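Local coordinates for alcohol dehydrogenase (Escherichia coli, PDB 5VM2), which probably oxidises or reduces an alcohol or carbonyl substrate of unknown identity with NAD(H) or NADP(H), as a zinc-type dehydrogenase implicated in membrane biogenesis, at residues A[151-163]-A[290-304]. Sequence-based numbering, arbitrary orientation.
With MG (magnesium ion), chain C.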
loop_
_atom_site.group_PDB
_atom_site.type_symbol
_atom_site.label_atom_id
_atom_site.label_comp_id
_atom_site.label_asym_id
_atom_site.label_seq_id
_atom_site.Cartn_x
_atom_site.Cartn_y
_atom_site.Cartn_z
ATOM N N VAL A 151 2.938 3.527 6.800
ATOM C CA VAL A 151 4.205 3.319 6.107
ATOM C C VAL A 151 4.046 2.276 5.007
ATOM O O VAL A 151 4.652 2.388 3.933
ATOM C CB VAL A 151 5.307 2.926 7.106
ATOM C CG1 VAL A 151 6.533 2.379 6.364
ATOM C CG2 VAL A 151 5.682 4.121 7.982
ATOM N N GLU A 152 3.207 1.261 5.243
ATOM C CA GLU A 152 3.067 0.184 4.262
ATOM C C GLU A 152 2.571 0.681 2.908
ATOM O O GLU A 152 3.250 0.434 1.896
ATOM C CB GLU A 152 2.184 -0.928 4.841
ATOM C CG GLU A 152 2.354 -2.279 4.161
ATOM C CD GLU A 152 1.478 -2.441 2.931
ATOM O OE1 GLU A 152 0.668 -1.531 2.646
ATOM O OE2 GLU A 152 1.596 -3.484 2.251
ATOM N N PRO A 153 1.423 1.364 2.797
ATOM C CA PRO A 153 1.046 1.882 1.476
ATOM C C PRO A 153 1.989 2.961 0.976
ATOM O O PRO A 153 2.211 3.059 -0.237
ATOM C CB PRO A 153 -0.376 2.423 1.690
ATOM C CG PRO A 153 -0.452 2.718 3.162
ATOM C CD PRO A 153 0.383 1.648 3.807
ATOM N N ALA A 154 2.564 3.769 1.871
ATOM C CA ALA A 154 3.572 4.731 1.435
ATOM C C ALA A 154 4.779 4.019 0.835
ATOM O O ALA A 154 5.365 4.492 -0.146
ATOM C CB ALA A 154 3.995 5.619 2.605
ATOM N N ALA A 155 5.154 2.875 1.408
ATOM C CA ALA A 155 6.251 2.087 0.858
ATOM C C ALA A 155 5.934 1.577 -0.540
ATOM O O ALA A 155 6.841 1.437 -1.371
ATOM C CB ALA A 155 6.571 0.917 1.790
ATOM N N VAL A 156 4.661 1.274 -0.811
ATOM C CA VAL A 156 4.244 0.879 -2.156
ATOM C C VAL A 156 4.559 1.984 -3.159
ATOM O O VAL A 156 5.119 1.732 -4.235
ATOM C CB VAL A 156 2.745 0.527 -2.168
ATOM C CG1 VAL A 156 2.258 0.319 -3.595
ATOM C CG2 VAL A 156 2.476 -0.706 -1.309
ATOM N N GLY A 157 4.179 3.222 -2.831
ATOM C CA GLY A 157 4.466 4.327 -3.731
ATOM C C GLY A 157 5.947 4.640 -3.802
ATOM O O GLY A 157 6.463 5.010 -4.860
ATOM N N MET A 158 6.652 4.492 -2.680
ATOM C CA MET A 158 8.092 4.731 -2.676
ATOM C C MET A 158 8.815 3.747 -3.588
ATOM O O MET A 158 9.717 4.133 -4.339
ATOM C CB MET A 158 8.635 4.641 -1.251
ATOM C CG MET A 158 10.076 5.126 -1.101
ATOM S SD MET A 158 10.277 6.910 -1.344
ATOM C CE MET A 158 8.873 7.522 -0.432
ATOM N N HIS A 159 8.420 2.473 -3.539
ATOM C CA HIS A 159 9.034 1.452 -4.380
ATOM C C HIS A 159 8.782 1.733 -5.858
ATOM O O HIS A 159 9.678 1.566 -6.694
ATOM C CB HIS A 159 8.488 0.080 -3.967
ATOM C CG HIS A 159 9.096 -1.075 -4.698
ATOM N ND1 HIS A 159 10.406 -1.463 -4.523
ATOM C CD2 HIS A 159 8.558 -1.948 -5.583
ATOM C CE1 HIS A 159 10.657 -2.511 -5.289
ATOM N NE2 HIS A 159 9.551 -2.826 -5.941
ATOM N N ALA A 160 7.571 2.183 -6.198
ATOM C CA ALA A 160 7.268 2.524 -7.585
ATOM C C ALA A 160 8.163 3.655 -8.081
ATOM O O ALA A 160 8.787 3.552 -9.147
ATOM C CB ALA A 160 5.792 2.906 -7.718
ATOM N N ALA A 161 8.251 4.742 -7.310
ATOM C CA ALA A 161 9.068 5.878 -7.728
ATOM C C ALA A 161 10.538 5.495 -7.840
ATOM O O ALA A 161 11.235 5.942 -8.761
ATOM C CB ALA A 161 8.895 7.044 -6.750
ATOM N N MET A 162 11.029 4.676 -6.908
ATOM C CA MET A 162 12.428 4.258 -6.949
ATOM C C MET A 162 12.686 3.349 -8.142
ATOM O O MET A 162 13.684 3.510 -8.853
ATOM C CB MET A 162 12.807 3.552 -5.647
ATOM C CG MET A 162 12.809 4.450 -4.426
ATOM S SD MET A 162 14.423 5.187 -4.189
ATOM C CE MET A 162 14.341 5.606 -2.452
ATOM N N LEU A 163 11.790 2.382 -8.369
ATOM C CA LEU A 163 11.900 1.516 -9.540
ATOM C C LEU A 163 11.899 2.330 -10.824
ATOM O O LEU A 163 12.623 2.011 -11.771
ATOM C CB LEU A 163 10.750 0.509 -9.562
ATOM C CG LEU A 163 10.985 -0.883 -8.980
ATOM C CD1 LEU A 163 9.920 -1.837 -9.483
ATOM C CD2 LEU A 163 12.371 -1.381 -9.341
ATOM N N VAL A 290 4.763 -3.204 -10.837
ATOM C CA VAL A 290 5.394 -2.888 -9.563
ATOM C C VAL A 290 4.659 -3.664 -8.483
ATOM O O VAL A 290 3.430 -3.575 -8.382
ATOM C CB VAL A 290 5.365 -1.376 -9.265
ATOM C CG1 VAL A 290 6.167 -1.067 -8.015
ATOM C CG2 VAL A 290 5.913 -0.597 -10.443
ATOM N N PHE A 291 5.403 -4.415 -7.678
ATOM C CA PHE A 291 4.819 -5.369 -6.739
ATOM C C PHE A 291 5.299 -5.080 -5.322
ATOM O O PHE A 291 6.452 -5.370 -4.980
ATOM C CB PHE A 291 5.168 -6.794 -7.151
ATOM C CG PHE A 291 4.385 -7.839 -6.420
ATOM C CD1 PHE A 291 4.977 -8.596 -5.416
ATOM C CD2 PHE A 291 3.052 -8.068 -6.735
ATOM C CE1 PHE A 291 4.255 -9.565 -4.740
ATOM C CE2 PHE A 291 2.323 -9.039 -6.065
ATOM C CZ PHE A 291 2.923 -9.787 -5.065
ATOM N N ARG A 292 4.403 -4.535 -4.496
ATOM C CA ARG A 292 4.681 -4.259 -3.088
ATOM C C ARG A 292 5.951 -3.428 -2.921
ATOM O O ARG A 292 6.008 -2.283 -3.375
ATOM C CB ARG A 292 4.776 -5.571 -2.296
ATOM C CG ARG A 292 3.449 -6.335 -2.237
ATOM C CD ARG A 292 3.601 -7.695 -1.574
ATOM N NE ARG A 292 2.345 -8.440 -1.548
ATOM C CZ ARG A 292 2.268 -9.765 -1.493
ATOM N NH1 ARG A 292 3.376 -10.494 -1.460
ATOM N NH2 ARG A 292 1.084 -10.365 -1.473
ATOM N N TYR A 293 6.970 -3.981 -2.270
ATOM C CA TYR A 293 8.139 -3.185 -1.909
ATOM C C TYR A 293 9.271 -4.127 -1.540
ATOM O O TYR A 293 9.037 -5.251 -1.089
ATOM C CB TYR A 293 7.833 -2.251 -0.728
ATOM C CG TYR A 293 6.775 -2.854 0.150
ATOM C CD1 TYR A 293 7.078 -3.912 0.996
ATOM C CD2 TYR A 293 5.458 -2.421 0.084
ATOM C CE1 TYR A 293 6.110 -4.499 1.773
ATOM C CE2 TYR A 293 4.484 -3.004 0.856
ATOM C CZ TYR A 293 4.817 -4.042 1.698
ATOM O OH TYR A 293 3.848 -4.633 2.467
ATOM N N ALA A 294 10.496 -3.646 -1.728
ATOM C CA ALA A 294 11.685 -4.319 -1.228
ATOM C C ALA A 294 12.646 -3.257 -0.725
ATOM O O ALA A 294 12.966 -2.321 -1.464
ATOM C CB ALA A 294 12.354 -5.171 -2.314
ATOM N N ASN A 295 13.085 -3.401 0.528
ATOM C CA ASN A 295 14.080 -2.531 1.166
ATOM C C ASN A 295 13.659 -1.058 1.167
ATOM O O ASN A 295 14.509 -0.165 1.107
ATOM C CB ASN A 295 15.455 -2.683 0.503
ATOM C CG ASN A 295 15.843 -4.137 0.286
ATOM O OD1 ASN A 295 15.824 -4.939 1.216
ATOM N ND2 ASN A 295 16.192 -4.481 -0.950
ATOM N N ARG A 296 12.356 -0.792 1.307
ATOM C CA ARG A 296 11.839 0.574 1.274
ATOM C C ARG A 296 11.386 1.106 2.625
ATOM O O ARG A 296 11.104 2.306 2.727
ATOM C CB ARG A 296 10.658 0.685 0.297
ATOM C CG ARG A 296 10.873 0.024 -1.046
ATOM C CD ARG A 296 12.082 0.600 -1.789
ATOM N NE ARG A 296 12.110 0.121 -3.171
ATOM C CZ ARG A 296 13.044 0.438 -4.060
ATOM N NH1 ARG A 296 14.051 1.236 -3.721
ATOM N NH2 ARG A 296 12.973 -0.047 -5.293
ATOM N N TYR A 297 11.255 0.256 3.643
ATOM C CA TYR A 297 10.686 0.727 4.903
ATOM C C TYR A 297 11.539 1.808 5.550
ATOM O O TYR A 297 10.983 2.854 5.924
ATOM C CB TYR A 297 10.438 -0.456 5.850
ATOM C CG TYR A 297 8.973 -0.851 5.925
ATOM C CD1 TYR A 297 8.259 -1.144 4.770
ATOM C CD2 TYR A 297 8.305 -0.919 7.143
ATOM C CE1 TYR A 297 6.919 -1.497 4.816
ATOM C CE2 TYR A 297 6.958 -1.277 7.204
ATOM C CZ TYR A 297 6.273 -1.564 6.034
ATOM O OH TYR A 297 4.941 -1.918 6.078
ATOM N N PRO A 298 12.859 1.653 5.700
ATOM C CA PRO A 298 13.623 2.720 6.373
ATOM C C PRO A 298 13.525 4.066 5.677
ATOM O O PRO A 298 13.259 5.079 6.337
ATOM C CB PRO A 298 15.053 2.166 6.375
ATOM C CG PRO A 298 14.867 0.679 6.368
ATOM C CD PRO A 298 13.698 0.465 5.451
ATOM N N VAL A 299 13.708 4.109 4.353
ATOM C CA VAL A 299 13.668 5.391 3.654
ATOM C C VAL A 299 12.267 5.994 3.695
ATOM O O VAL A 299 12.113 7.223 3.689
ATOM C CB VAL A 299 14.182 5.234 2.208
ATOM C CG1 VAL A 299 13.205 4.430 1.363
ATOM C CG2 VAL A 299 14.427 6.604 1.583
ATOM N N THR A 300 11.228 5.156 3.751
ATOM C CA THR A 300 9.865 5.672 3.819
ATOM C C THR A 300 9.570 6.221 5.208
ATOM O O THR A 300 8.994 7.307 5.351
ATOM C CB THR A 300 8.867 4.575 3.446
ATOM O OG1 THR A 300 9.196 4.049 2.152
ATOM C CG2 THR A 300 7.445 5.119 3.434
ATOM N N ILE A 301 9.973 5.484 6.245
ATOM C CA ILE A 301 9.859 5.991 7.612
ATOM C C ILE A 301 10.604 7.317 7.745
ATOM O O ILE A 301 10.094 8.276 8.337
ATOM C CB ILE A 301 10.379 4.943 8.612
ATOM C CG1 ILE A 301 9.445 3.730 8.644
ATOM C CG2 ILE A 301 10.514 5.543 9.999
ATOM C CD1 ILE A 301 10.041 2.521 9.346
ATOM N N GLU A 302 11.827 7.380 7.202
ATOM C CA GLU A 302 12.583 8.635 7.168
ATOM C C GLU A 302 11.753 9.757 6.556
ATOM O O GLU A 302 11.655 10.855 7.113
ATOM C CB GLU A 302 13.864 8.472 6.344
ATOM C CG GLU A 302 15.024 7.737 6.968
ATOM C CD GLU A 302 16.178 7.600 5.980
ATOM O OE1 GLU A 302 16.483 8.591 5.281
ATOM O OE2 GLU A 302 16.769 6.504 5.880
ATOM N N ALA A 303 11.169 9.495 5.384
ATOM C CA ALA A 303 10.458 10.535 4.651
ATOM C C ALA A 303 9.252 11.037 5.432
ATOM O O ALA A 303 8.989 12.246 5.474
ATOM C CB ALA A 303 10.038 10.009 3.280
ATOM N N ILE A 304 8.515 10.128 6.071
ATOM C CA ILE A 304 7.351 10.540 6.847
ATOM C C ILE A 304 7.787 11.288 8.105
ATOM O O ILE A 304 7.238 12.346 8.442
ATOM C CB ILE A 304 6.475 9.319 7.176
ATOM C CG1 ILE A 304 5.881 8.744 5.885
ATOM C CG2 ILE A 304 5.377 9.706 8.162
ATOM C CD1 ILE A 304 5.417 7.306 5.996
HETATM MG MG MG C . -1.158 -1.968 1.886
HETATM O O HOH W 1 4.777 -0.845 -5.114
HETATM O O HOH W 2 -1.169 -1.396 0.065
#
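The His159 ring lies between CA of Tyr293, over one face, and CG of Leu163 from its own helix on the other, while Arg296 meets its edge. This belongs to the junction between the two domains of the medium-chain zinc-dehydrogenase fold: helix 145-163 packs beside the Rossmann sheet, and the chain leaving that sheet's outermost strand 286-290 runs along the helix before entering helix 297-305. With CG of His159 anti to the backbone N (chi1 -177°), the imidazole is carried out to the 292-296 loop, and its ND1 accepts a bond of 2.7 Å from Arg296 NE. NE lies close to the imidazole plane and ND1 in the guanidinium plane, an edge-to-edge meeting of the two flat groups. Met162 CB merely packs on one guanidinium face, 3.3 Å from Arg296 NH1.

Nearer the metal, the Tyr293 ring presents its edge to Glu152 OE2 and Val156 CG2, with Arg292 CB over one face. Its OH donates a short bond, 2.5 Å, to the anti side of Glu152 OE2, from 22° out of the carboxylate plane, the carboxylate standing almost perpendicular to the ring. The other oxygen, Glu152 OE1, binds magnesium at 2.0 Å alongside His65, Glu66 and a water; Tyr293 is thus a second-shell residue that restrains the ligand's rotation.

The axes of 151-163 and 297-304 pass 9.3 Å apart at 109°, and here Val151 fits as a knob among Tyr297, Thr300, Ile301 and Ile304, its CG1 centred over a face of the Tyr297 ring. Thr300 returns as a knob among Val151, Ala154, Ala155 and Met158. Its CG2 rests 3.6 Å from Ala154 CB, while its OG1 donates back to Arg296 O at 2.6 Å, from above the carbonyl plane.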